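Local coordinates for multidrug resistance protein (Vibrio cholerae, PDB 1YC9) that forms a trimeric outer membrane efflux channel of the outer membrane factor family, linked to multidrug resistance and probably exporting toxic compounds from the cell, at the interface of chains A and B. Numbering follows the deposited sequence. Chains: chain A/B, multidrug resistance protein.

Contact 1: the interface of chains A and B. Residues chain A 361-362, 365, 369, 421; chain B 211, 215.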
loop_
_atom_site.group_PDB
_atom_site.type_symbol
_atom_site.label_atom_id
_atom_site.label_comp_id
_atom_site.label_asym_id
_atom_site.label_seq_id
_atom_site.Cartn_x
_atom_site.Cartn_y
_atom_site.Cartn_z
ATOM N N THR A 361 -15.504 -22.610 5.541
ATOM C CA THR A 361 -16.001 -22.373 6.876
ATOM C C THR A 361 -17.303 -21.604 6.847
ATOM O O THR A 361 -18.280 -21.993 7.488
ATOM C CB THR A 361 -14.940 -21.602 7.687
ATOM O OG1 THR A 361 -13.871 -22.502 8.016
ATOM C CG2 THR A 361 -15.484 -21.150 8.986
ATOM N N SER A 362 -17.339 -20.523 6.091
ATOM C CA SER A 362 -18.465 -19.649 6.142
ATOM C C SER A 362 -19.664 -20.247 5.370
ATOM O O SER A 362 -20.816 -20.059 5.764
ATOM C CB SER A 362 -18.107 -18.274 5.612
ATOM O OG SER A 362 -17.116 -17.653 6.450
ATOM N N ALA A 365 -21.253 -22.778 7.619
ATOM C CA ALA A 365 -22.009 -22.131 8.696
ATOM C C ALA A 365 -23.321 -21.436 8.267
ATOM O O ALA A 365 -24.189 -21.215 9.115
ATOM C CB ALA A 365 -21.112 -21.134 9.433
ATOM N N ARG A 369 -27.232 -20.448 10.390
ATOM C CA ARG A 369 -27.443 -19.017 10.687
ATOM C C ARG A 369 -28.757 -18.489 10.107
ATOM O O ARG A 369 -29.567 -17.871 10.818
ATOM C CB ARG A 369 -26.246 -18.187 10.184
ATOM C CG ARG A 369 -24.993 -18.468 10.975
ATOM C CD ARG A 369 -23.815 -17.602 10.609
ATOM N NE ARG A 369 -24.127 -16.205 10.953
ATOM C CZ ARG A 369 -23.316 -15.193 10.672
ATOM N NH1 ARG A 369 -22.167 -15.434 10.080
ATOM N NH2 ARG A 369 -23.667 -13.947 10.989
ATOM N N ARG A 421 -25.431 -12.618 2.046
ATOM C CA ARG A 421 -24.198 -13.284 2.324
ATOM C C ARG A 421 -24.010 -14.538 1.479
ATOM O O ARG A 421 -22.872 -14.891 1.173
ATOM C CB ARG A 421 -24.072 -13.593 3.807
ATOM C CG ARG A 421 -22.773 -14.202 4.250
ATOM C CD ARG A 421 -22.661 -14.223 5.736
ATOM N NE ARG A 421 -21.476 -14.895 6.226
ATOM C CZ ARG A 421 -20.276 -14.305 6.263
ATOM N NH1 ARG A 421 -20.105 -13.067 5.816
ATOM N NH2 ARG A 421 -19.241 -14.956 6.749
ATOM N N GLU B 211 -18.702 -19.361 13.980
ATOM C CA GLU B 211 -18.098 -19.143 12.686
ATOM C C GLU B 211 -16.849 -18.281 12.822
ATOM O O GLU B 211 -15.807 -18.681 12.324
ATOM C CB GLU B 211 -19.065 -18.506 11.714
ATOM C CG GLU B 211 -18.500 -18.335 10.316
ATOM C CD GLU B 211 -19.479 -17.693 9.319
ATOM O OE1 GLU B 211 -20.734 -17.678 9.538
ATOM O OE2 GLU B 211 -18.990 -17.196 8.291
ATOM N N LEU B 215 -13.009 -19.004 11.705
ATOM C CA LEU B 215 -12.293 -18.105 10.842
ATOM C C LEU B 215 -11.023 -17.587 11.485
ATOM O O LEU B 215 -9.990 -17.482 10.833
ATOM C CB LEU B 215 -13.169 -16.904 10.462
ATOM C CG LEU B 215 -14.370 -17.234 9.577
ATOM C CD1 LEU B 215 -15.190 -15.990 9.366
ATOM C CD2 LEU B 215 -13.948 -17.897 8.221
HETATM O O HOH W 1 -21.830 -17.632 7.052
#
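A:Thr361 and B:Leu215 make the apolar centre of this helix-to-helix contact between two protomers of the channel. The methyl CG2 of A:Thr361 lies 3.7 Å from CD2 of B:Leu215. The same leucine branch also packs against the hydroxyl OG of A:Ser362. One turn along helix 326-391, the methyl of A:Ala365 rests against the carboxylate carbon of B:Glu211, with CB 3.8 Å from CD.

The polar rim is built around B:Glu211 of helix 189-223. Its side chain is extended, with CG anti to the backbone N (chi1 -176°), and this carries the carboxylate across to chain A. Each carboxylate oxygen has its own partners. OE2 accepts from the hydroxyl OG of A:Ser362 at 2.7 Å, on the anti side. It also accepts from the guanidinium nitrogen NH2 of A:Arg421 at 2.7 Å, on the syn side. Both donors lie somewhat out of the carboxylate plane, towards opposite faces. A:Arg421 belongs to helix 398-433 and meets the glutamate tip to tip.

A:Arg369 comes across the glutamate at about a right angle, its chain bent at chi3 (65°). Its NH1 bonds to OE1 of B:Glu211 at 2.7 Å, from well above the carboxylate plane. Both arginines form salt bridges and use the edge of the guanidinium. Two positive groups beside one carboxylate would be expected to stabilise its ionised form. The glutamate thus ties two helices of chain A to one helix of chain B.

A water completes the rim. It joins OE1 of B:Glu211 to the backbone O of A:Ser362. It also meets the edge of the A:Arg421 guanidinium, 2.9 Å from NE in a nearly straight bond (175° at H).

Contact 2: the interface of chains A and B. Residues chain A 102-103, 296-297, 309-310; chain B 85-86, 88-89.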
loop_
_atom_site.group_PDB
_atom_site.type_symbol
_atom_site.label_atom_id
_atom_site.label_comp_id
_atom_site.label_asym_id
_atom_site.label_seq_id
_atom_site.Cartn_x
_atom_site.Cartn_y
_atom_site.Cartn_z
ATOM N N GLY A 102 39.290 9.706 -42.309
ATOM C CA GLY A 102 37.935 9.295 -42.277
ATOM C C GLY A 102 37.879 7.762 -42.057
ATOM O O GLY A 102 38.883 7.057 -42.332
ATOM N N THR A 103 36.758 7.346 -41.538
ATOM C CA THR A 103 36.465 5.911 -41.434
ATOM C C THR A 103 35.027 5.636 -41.766
ATOM O O THR A 103 34.107 6.505 -41.615
ATOM C CB THR A 103 36.752 5.365 -40.034
ATOM O OG1 THR A 103 35.785 5.829 -39.070
ATOM C CG2 THR A 103 38.066 5.735 -39.508
ATOM N N GLN A 296 39.322 3.049 -43.933
ATOM C CA GLN A 296 40.027 4.027 -43.074
ATOM C C GLN A 296 41.060 4.683 -43.950
ATOM O O GLN A 296 41.847 4.042 -44.649
ATOM C CB GLN A 296 40.654 3.309 -41.872
ATOM C CG GLN A 296 39.677 2.661 -40.942
ATOM C CD GLN A 296 40.343 1.761 -39.919
ATOM O OE1 GLN A 296 41.449 1.291 -40.144
ATOM N NE2 GLN A 296 39.698 1.585 -38.792
ATOM N N ALA A 297 41.147 6.041 -43.895
ATOM C CA ALA A 297 42.094 6.743 -44.680
ATOM C C ALA A 297 42.558 8.081 -44.081
ATOM O O ALA A 297 41.773 8.730 -43.425
ATOM C CB ALA A 297 41.533 6.980 -46.113
ATOM N N ASP A 309 41.009 -0.391 -47.402
ATOM C CA ASP A 309 40.126 -1.175 -46.644
ATOM C C ASP A 309 40.842 -1.666 -45.402
ATOM O O ASP A 309 42.060 -1.793 -45.357
ATOM C CB ASP A 309 39.597 -2.415 -47.420
ATOM C CG ASP A 309 40.635 -3.196 -48.078
ATOM O OD1 ASP A 309 41.739 -2.787 -48.452
ATOM O OD2 ASP A 309 40.322 -4.409 -48.424
ATOM N N ALA A 310 40.041 -1.909 -44.399
ATOM C CA ALA A 310 40.507 -2.436 -43.096
ATOM C C ALA A 310 39.442 -3.340 -42.538
ATOM O O ALA A 310 38.266 -3.135 -42.673
ATOM C CB ALA A 310 40.791 -1.346 -42.112
ATOM N N VAL B 85 45.154 -4.076 -41.935
ATOM C CA VAL B 85 45.287 -2.621 -41.650
ATOM C C VAL B 85 45.146 -1.883 -42.973
ATOM O O VAL B 85 45.637 -2.330 -44.034
ATOM C CB VAL B 85 46.654 -2.368 -40.994
ATOM C CG1 VAL B 85 46.937 -0.887 -40.729
ATOM C CG2 VAL B 85 46.696 -3.125 -39.683
ATOM N N SER B 86 44.521 -0.702 -42.916
ATOM C CA SER B 86 44.545 0.188 -44.047
ATOM C C SER B 86 45.992 0.597 -44.452
ATOM O O SER B 86 46.823 0.900 -43.602
ATOM C CB SER B 86 43.700 1.452 -43.751
ATOM O OG SER B 86 43.833 2.328 -44.870
ATOM N N ARG B 88 47.015 3.316 -45.907
ATOM C CA ARG B 88 47.294 4.775 -45.829
ATOM C C ARG B 88 46.319 5.403 -44.873
ATOM O O ARG B 88 45.350 6.067 -45.274
ATOM C CB ARG B 88 47.241 5.402 -47.240
ATOM C CG ARG B 88 48.051 6.743 -47.411
ATOM C CD ARG B 88 48.500 7.111 -48.917
ATOM N NE ARG B 88 48.771 8.556 -49.053
ATOM C CZ ARG B 88 47.819 9.523 -49.039
ATOM N NH1 ARG B 88 48.171 10.806 -49.114
ATOM N NH2 ARG B 88 46.522 9.226 -48.943
ATOM N N TYR B 89 46.566 5.177 -43.583
ATOM C CA TYR B 89 45.670 5.647 -42.560
ATOM C C TYR B 89 46.528 6.168 -41.414
ATOM O O TYR B 89 46.784 7.370 -41.352
ATOM C CB TYR B 89 44.682 4.546 -42.109
ATOM C CG TYR B 89 43.774 4.905 -40.978
ATOM C CD1 TYR B 89 43.093 6.118 -40.963
ATOM C CD2 TYR B 89 43.556 4.060 -39.909
ATOM C CE1 TYR B 89 42.161 6.419 -39.986
ATOM C CE2 TYR B 89 42.690 4.399 -38.870
ATOM C CZ TYR B 89 41.986 5.588 -38.896
ATOM O OH TYR B 89 41.101 5.941 -37.897
HETATM O O HOH W 2 43.805 0.137 -40.214
#
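Strand ends that chain A contributes to the shared beta-barrel meet a loop of chain B here, through A:Gln296 and the pair B:Ser86 and B:Tyr89. A:Gln296 lies near the end of strand 286-298. Its CB sits over the centre of one face of the B:Tyr89 ring, 3.5 Å from the centroid, in a CH-pi contact. The rest of the glutamine runs on obliquely over the CD2 and CE2 side of the ring. Its amide is turned 28° from the ring plane, and OE1 comes 3.5 Å from CD2 of B:Tyr89.

At the far tip of the tyrosine, the phenol oxygen OH touches the methyl CG2 of A:Thr103 at 3.4 Å. This methyl belongs to strand 98-111. The CD1 side of the ring runs beside the backbone of A:Ala297, 3.5 Å from its N to CD1.

B:Ser86 grips the glutamine from its backbone side. Its hydroxyl OG stands anti to its own N (chi1 176°) and donates to the main-chain O of A:Gln296 at 2.6 Å, tilted 26° from the carbonyl plane. A water links OE1 of A:Gln296, at 2.6 Å, to the backbone N of B:Ser86. The glutamine is therefore held at its main-chain O directly and at its side-chain amide through water.

The contact sits at the end of the barrel away from the long helices, where the loop following strand 73-84 of chain B packs on chain A.

Contacts 1 and 2 are about 84 Å apart, measured between the centres of their C-alpha atoms. They share no residue and no helix or strand. Contact 1 joins the long helices of neighbouring protomers. Contact 2 joins barrel strands of chain A to a loop of chain B. The same two chains thus meet in both the helical and the barrel parts of the channel. Contact 1 includes salt bridges; contact 2 combines ring packing with a serine bond to the main chain. Repeated in the three copies of the deposited assembly, such contacts probably help hold the trimer together along its length.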